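Local coordinates for protein sialidase B (Streptococcus pneumoniae serotype 4, PDB 4XJW) that cleaves alpha-2,3-, alpha-2,6- and alpha-2,8-linked terminal sialic acids from oligosaccharides, glycoproteins and glycolipids, at residues 44-50 and 64-70; 72-76 and 89-95. The protein carries 1 engineered substitution. All blocks are in the same frame, centred on the assembly; numbering follows the deposited sequence.

How the interactions relate
Both contacts are antiparallel hairpin pairings in one six-stranded sheet of the N-terminal sialidase domain. Strands 63-69 and 74-80 follow each other in the chain and lie next to each other in that sheet. Interaction 1 adds strand 46-53 to this pair, and interaction 2 adds strand 85-91, the outermost strand on its side. The two meet directly, with Phe67 N 2.8 Å from Gly75 O, probably hydrogen-bonded. Both are largely buried. Interaction 1 packs aromatic rings, leucines and a methionine and carries a beta bulge, and its polar end lies at Ser45, Arg69 and Asp70. In interaction 2 a glycine lets the strands come close, and Arg91 braces the turn after its own strand.

Interaction 1: residues 44-50 and 64-70; sequences NSLQALF and FSIFMRD
The rings of Phe50 and Phe64 meet rim to rim, with CE2 of Phe50 3.6 Å from CE2 of Phe64 and the planes at 66°. Leu46 CD1 lies over one face of the Arg69 guanidinium, and a water sits at its edge. These groups belong to an antiparallel hairpin in the N-terminal, lectin-like beta domain. Gln47 and Met68 form a hydrogen-bonded pair. A classic beta bulge follows: Leu49 and Phe50 both face Ile66. Ile66 O takes a 2.8 Å bond from Leu49 N and a weak, longer one from Phe50 N.

Leu46 CG is anti to the backbone N (chi1 171°). This brings CD1, which covers the Arg69 guanidinium, to 3.6 Å from Phe67 CD1. Gln47 and Met68 run side by side in the same direction. Gln47 NE2 donates a weak bond to Met68 SD at 3.4 Å. Gln47 OE1 accepts from Asn44 N and from Lys164 N. Ile66, Met68 and Leu49 pack on strand 32-39 of the other sheet. At the Ser45-Asp70 end, Asp70 N donates to Ser45 O from above the carbonyl plane. The water donates to Ser45 O at 2.8 Å and accepts from Arg69 NH1 at 2.9 Å.

Interaction 2: residues 72-76 and 89-95; sequences GEIGV and FSRPASL
Strand segments 74-76 and 89-91 run antiparallel at 175°, with Ile74-Arg91 and Val76-Phe89 as hydrogen-bonded pairs and Gly75-Ser90 as the non-hydrogen-bonded pair between them. The strands come close at that middle pair, where the CA atoms of Gly75 and Ser90 are 3.8 Å apart. Gly75 has no side chain, so Ser90 CB can sit 3.8 Å from Gly75 CA.

Val76 CG2 meets the edge of the Phe89 ring, 3.9 Å from CD2. A chi1 of -162° places Ile74 CG2 between the backbone N and the carbonyl carbon, where it meets Ser94 CB at 3.6 Å. Glu73 is extended and lies alongside Pro92. Its OE2 receives a weak bond from Ser90 OG, but its stronger partner is Arg69 NE, in a salt bridge.

Beyond the strands the chain turns back. Ser94 N donates to Gly72 O at 2.9 Å, and Leu95 CG lies against the same oxygen. Arg91 bends back to the turn, whose carbonyls lie at the edge of its guanidinium: NE bonds Pro92 O at 3.0 Å and NH2 bonds Ala93 O at 2.9 Å. NH1 reaches Ser644 O, which ties the turn to the C-terminal part of the chain. Ala93 lies about 10 Å, side chain to side chain, from Arg581, a probable substrate-binding residue. The arrangement is an edge hairpin of a lectin-like beta sandwich, here turned toward the catalytic beta-propeller.

Interaction 1: residues 44-50 and 64-70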
loop_
_atom_site.group_PDB
_atom_site.type_symbol
_atom_site.label_atom_id
_atom_site.label_comp_id
_atom_site.label_asym_id
_atom_site.label_seq_id
_atom_site.Cartn_x
_atom_site.Cartn_y
_atom_site.Cartn_z
ATOM N N ASN A 44 12.511 22.952 7.379
ATOM C CA ASN A 44 12.302 23.124 8.814
ATOM C C ASN A 44 11.080 22.299 9.227
ATOM O O ASN A 44 10.347 21.819 8.356
ATOM C CB ASN A 44 12.105 24.608 9.149
ATOM C CG ASN A 44 13.320 25.457 8.797
ATOM O OD1 ASN A 44 14.458 25.059 9.031
ATOM N ND2 ASN A 44 13.077 26.629 8.215
ATOM N N SER A 45 10.851 22.116 10.529
ATOM C CA SER A 45 9.769 21.232 10.976
ATOM C C SER A 45 8.385 21.674 10.472
ATOM O O SER A 45 7.560 20.837 10.092
ATOM C CB SER A 45 9.773 21.070 12.502
ATOM O OG SER A 45 9.625 22.314 13.148
ATOM N N LEU A 46 8.159 22.986 10.453
ATOM C CA LEU A 46 6.938 23.587 9.914
ATOM C C LEU A 46 7.328 24.877 9.210
ATOM O O LEU A 46 7.959 25.745 9.814
ATOM C CB LEU A 46 5.925 23.894 11.022
ATOM C CG LEU A 46 4.715 24.729 10.581
ATOM C CD1 LEU A 46 3.844 23.972 9.590
ATOM C CD2 LEU A 46 3.875 25.189 11.756
ATOM N N GLN A 47 6.973 25.001 7.932
ATOM C CA GLN A 47 7.336 26.186 7.168
ATOM C C GLN A 47 6.288 26.561 6.133
ATOM O O GLN A 47 5.694 25.686 5.495
ATOM C CB GLN A 47 8.692 26.000 6.485
ATOM C CG GLN A 47 8.810 24.776 5.570
ATOM C CD GLN A 47 10.217 24.601 5.023
ATOM O OE1 GLN A 47 11.205 24.925 5.695
ATOM N NE2 GLN A 47 10.320 24.106 3.800
ATOM N N ALA A 48 6.055 27.868 5.991
ATOM C CA ALA A 48 5.147 28.385 4.973
ATOM C C ALA A 48 5.894 28.599 3.665
ATOM O O ALA A 48 6.992 29.168 3.652
ATOM C CB ALA A 48 4.496 29.697 5.441
ATOM N N LEU A 49 5.306 28.139 2.565
ATOM C CA LEU A 49 5.884 28.369 1.256
ATOM C C LEU A 49 5.366 29.687 0.677
ATOM O O LEU A 49 6.106 30.430 0.025
ATOM C CB LEU A 49 5.554 27.201 0.324
ATOM C CG LEU A 49 6.131 25.861 0.789
ATOM C CD1 LEU A 49 5.681 24.715 -0.102
ATOM C CD2 LEU A 49 7.651 25.917 0.866
ATOM N N PHE A 50 4.095 29.977 0.937
ATOM C CA PHE A 50 3.419 31.143 0.384
ATOM C C PHE A 50 2.443 31.654 1.417
ATOM O O PHE A 50 1.745 30.864 2.058
ATOM C CB PHE A 50 2.681 30.755 -0.908
ATOM C CG PHE A 50 1.778 31.830 -1.453
ATOM C CD1 PHE A 50 2.281 32.833 -2.272
ATOM C CD2 PHE A 50 0.419 31.825 -1.159
ATOM C CE1 PHE A 50 1.445 33.819 -2.781
ATOM C CE2 PHE A 50 -0.423 32.805 -1.668
ATOM C CZ PHE A 50 0.092 33.803 -2.479
ATOM N N PHE A 64 -3.883 33.734 4.704
ATOM C CA PHE A 64 -3.887 32.497 3.945
ATOM C C PHE A 64 -2.454 32.014 3.855
ATOM O O PHE A 64 -1.529 32.808 3.659
ATOM C CB PHE A 64 -4.417 32.747 2.545
ATOM C CG PHE A 64 -4.160 31.609 1.586
ATOM C CD1 PHE A 64 -4.827 30.403 1.738
ATOM C CD2 PHE A 64 -3.263 31.753 0.536
ATOM C CE1 PHE A 64 -4.608 29.354 0.857
ATOM C CE2 PHE A 64 -3.031 30.707 -0.351
ATOM C CZ PHE A 64 -3.698 29.506 -0.180
ATOM N N SER A 65 -2.254 30.713 3.993
ATOM C CA SER A 65 -0.915 30.173 3.847
ATOM C C SER A 65 -0.963 28.805 3.198
ATOM O O SER A 65 -1.937 28.065 3.372
ATOM C CB SER A 65 -0.227 30.069 5.204
ATOM O OG SER A 65 -0.774 29.000 5.965
ATOM N N ILE A 66 0.069 28.504 2.411
ATOM C CA ILE A 66 0.355 27.143 1.979
ATOM C C ILE A 66 1.584 26.705 2.772
ATOM O O ILE A 66 2.646 27.324 2.673
ATOM C CB ILE A 66 0.640 27.069 0.468
ATOM C CG1 ILE A 66 -0.595 27.474 -0.335
ATOM C CG2 ILE A 66 1.090 25.662 0.086
ATOM C CD1 ILE A 66 -0.300 27.773 -1.821
ATOM N N PHE A 67 1.446 25.655 3.577
ATOM C CA PHE A 67 2.559 25.222 4.429
ATOM C C PHE A 67 2.929 23.760 4.205
ATOM O O PHE A 67 2.169 22.995 3.586
ATOM C CB PHE A 67 2.251 25.456 5.917
ATOM C CG PHE A 67 1.145 24.580 6.457
ATOM C CD1 PHE A 67 1.431 23.334 7.008
ATOM C CD2 PHE A 67 -0.181 25.000 6.402
ATOM C CE1 PHE A 67 0.416 22.519 7.488
ATOM C CE2 PHE A 67 -1.204 24.198 6.893
ATOM C CZ PHE A 67 -0.902 22.945 7.432
ATOM N N MET A 68 4.102 23.385 4.707
ATOM C CA MET A 68 4.530 21.993 4.727
ATOM C C MET A 68 5.192 21.669 6.057
ATOM O O MET A 68 5.538 22.565 6.844
ATOM C CB MET A 68 5.509 21.684 3.597
ATOM C CG MET A 68 6.810 22.470 3.688
ATOM S SD MET A 68 8.014 22.000 2.424
ATOM C CE MET A 68 8.638 20.455 3.074
ATOM N N ARG A 69 5.371 20.379 6.298
ATOM C CA ARG A 69 6.063 19.899 7.489
ATOM C C ARG A 69 7.196 18.992 7.059
ATOM O O ARG A 69 7.185 18.463 5.939
ATOM C CB ARG A 69 5.112 19.126 8.409
ATOM C CG ARG A 69 4.008 19.964 9.027
ATOM C CD ARG A 69 3.228 19.159 10.063
ATOM N NE ARG A 69 2.112 19.918 10.624
ATOM C CZ ARG A 69 2.200 20.709 11.694
ATOM N NH1 ARG A 69 3.355 20.857 12.331
ATOM N NH2 ARG A 69 1.130 21.367 12.121
ATOM N N ASP A 70 8.175 18.807 7.938
ATOM C CA ASP A 70 9.313 17.967 7.583
ATOM C C ASP A 70 8.967 16.470 7.546
ATOM O O ASP A 70 9.828 15.637 7.280
ATOM C CB ASP A 70 10.538 18.258 8.462
ATOM C CG ASP A 70 10.339 17.861 9.912
ATOM O OD1 ASP A 70 9.252 17.361 10.259
ATOM O OD2 ASP A 70 11.283 18.068 10.705
HETATM O O HOH W 1 5.969 19.713 12.116
#

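Interaction 2: residues 72-76 and 89-95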
loop_
_atom_site.group_PDB
_atom_site.type_symbol
_atom_site.label_atom_id
_atom_site.label_comp_id
_atom_site.label_asym_id
_atom_site.label_seq_id
_atom_site.Cartn_x
_atom_site.Cartn_y
_atom_site.Cartn_z
ATOM N N GLY A 72 6.640 15.640 5.453
ATOM C CA GLY A 72 6.151 15.549 4.090
ATOM C C GLY A 72 4.695 15.969 3.950
ATOM O O GLY A 72 4.148 15.922 2.845
ATOM N N GLU A 73 4.068 16.368 5.060
ATOM C CA GLU A 73 2.699 16.872 5.038
ATOM C C GLU A 73 2.613 18.201 4.285
ATOM O O GLU A 73 3.525 19.023 4.368
ATOM C CB GLU A 73 2.207 17.045 6.478
ATOM C CG GLU A 73 0.833 17.699 6.643
ATOM C CD GLU A 73 0.415 17.734 8.092
ATOM O OE1 GLU A 73 0.612 16.711 8.775
ATOM O OE2 GLU A 73 -0.078 18.791 8.547
ATOM N N ILE A 74 1.524 18.405 3.550
ATOM C CA ILE A 74 1.230 19.691 2.927
ATOM C C ILE A 74 -0.127 20.164 3.439
ATOM O O ILE A 74 -1.012 19.349 3.718
ATOM C CB ILE A 74 1.205 19.579 1.376
ATOM C CG1 ILE A 74 1.341 20.952 0.706
ATOM C CG2 ILE A 74 -0.069 18.902 0.903
ATOM C CD1 ILE A 74 2.743 21.534 0.776
ATOM N N GLY A 75 -0.304 21.479 3.568
ATOM C CA GLY A 75 -1.581 21.999 4.003
ATOM C C GLY A 75 -1.780 23.459 3.671
ATOM O O GLY A 75 -0.883 24.119 3.117
ATOM N N VAL A 76 -2.984 23.941 3.974
ATOM C CA VAL A 76 -3.297 25.361 3.876
ATOM C C VAL A 76 -4.030 25.820 5.129
ATOM O O VAL A 76 -4.707 25.036 5.802
ATOM C CB VAL A 76 -4.176 25.726 2.662
ATOM C CG1 VAL A 76 -3.450 25.435 1.349
ATOM C CG2 VAL A 76 -5.518 25.013 2.731
ATOM N N PHE A 89 -6.679 22.771 6.356
ATOM C CA PHE A 89 -6.783 21.522 5.593
ATOM C C PHE A 89 -5.391 21.012 5.293
ATOM O O PHE A 89 -4.510 21.784 4.930
ATOM C CB PHE A 89 -7.511 21.743 4.266
ATOM C CG PHE A 89 -8.825 22.429 4.417
ATOM C CD1 PHE A 89 -9.840 21.839 5.157
ATOM C CD2 PHE A 89 -9.048 23.663 3.834
ATOM C CE1 PHE A 89 -11.065 22.474 5.313
ATOM C CE2 PHE A 89 -10.267 24.302 3.984
ATOM C CZ PHE A 89 -11.272 23.703 4.724
ATOM N N SER A 90 -5.190 19.708 5.430
ATOM C CA SER A 90 -3.866 19.158 5.191
ATOM C C SER A 90 -3.946 17.671 4.914
ATOM O O SER A 90 -4.970 17.035 5.179
ATOM C CB SER A 90 -2.962 19.406 6.405
ATOM O OG SER A 90 -3.380 18.588 7.484
ATOM N N ARG A 91 -2.868 17.118 4.367
ATOM C CA ARG A 91 -2.718 15.681 4.318
ATOM C C ARG A 91 -1.261 15.295 4.518
ATOM O O ARG A 91 -0.370 15.866 3.886
ATOM C CB ARG A 91 -3.206 15.093 2.998
ATOM C CG ARG A 91 -3.464 13.598 3.122
ATOM C CD ARG A 91 -3.465 12.924 1.752
ATOM N NE ARG A 91 -2.115 12.625 1.285
ATOM C CZ ARG A 91 -1.855 11.954 0.167
ATOM N NH1 ARG A 91 -2.864 11.526 -0.586
ATOM N NH2 ARG A 91 -0.591 11.720 -0.186
ATOM N N PRO A 92 -1.013 14.305 5.381
ATOM C CA PRO A 92 0.345 13.771 5.537
ATOM C C PRO A 92 0.891 13.179 4.233
ATOM O O PRO A 92 0.119 12.940 3.288
ATOM C CB PRO A 92 0.152 12.650 6.564
ATOM C CG PRO A 92 -1.000 13.154 7.410
ATOM C CD PRO A 92 -1.934 13.772 6.404
ATOM N N ALA A 93 2.209 12.960 4.206
ATOM C CA ALA A 93 2.887 12.190 3.155
ATOM C C ALA A 93 2.486 12.634 1.758
ATOM O O ALA A 93 2.068 11.815 0.944
ATOM C CB ALA A 93 2.625 10.688 3.337
ATOM N N SER A 94 2.611 13.925 1.483
ATOM C CA SER A 94 2.226 14.465 0.175
ATOM C C SER A 94 3.396 14.862 -0.735
ATOM O O SER A 94 3.177 15.175 -1.908
ATOM C CB SER A 94 1.275 15.651 0.364
ATOM O OG SER A 94 0.057 15.230 0.945
ATOM N N LEU A 95 4.622 14.858 -0.206
ATOM C CA LEU A 95 5.765 15.472 -0.897
ATOM C C LEU A 95 6.920 14.513 -1.144
ATOM O O LEU A 95 7.065 13.501 -0.466
ATOM C CB LEU A 95 6.326 16.627 -0.050
ATOM C CG LEU A 95 5.409 17.814 0.199
ATOM C CD1 LEU A 95 6.066 18.804 1.158
ATOM C CD2 LEU A 95 5.073 18.507 -1.093
#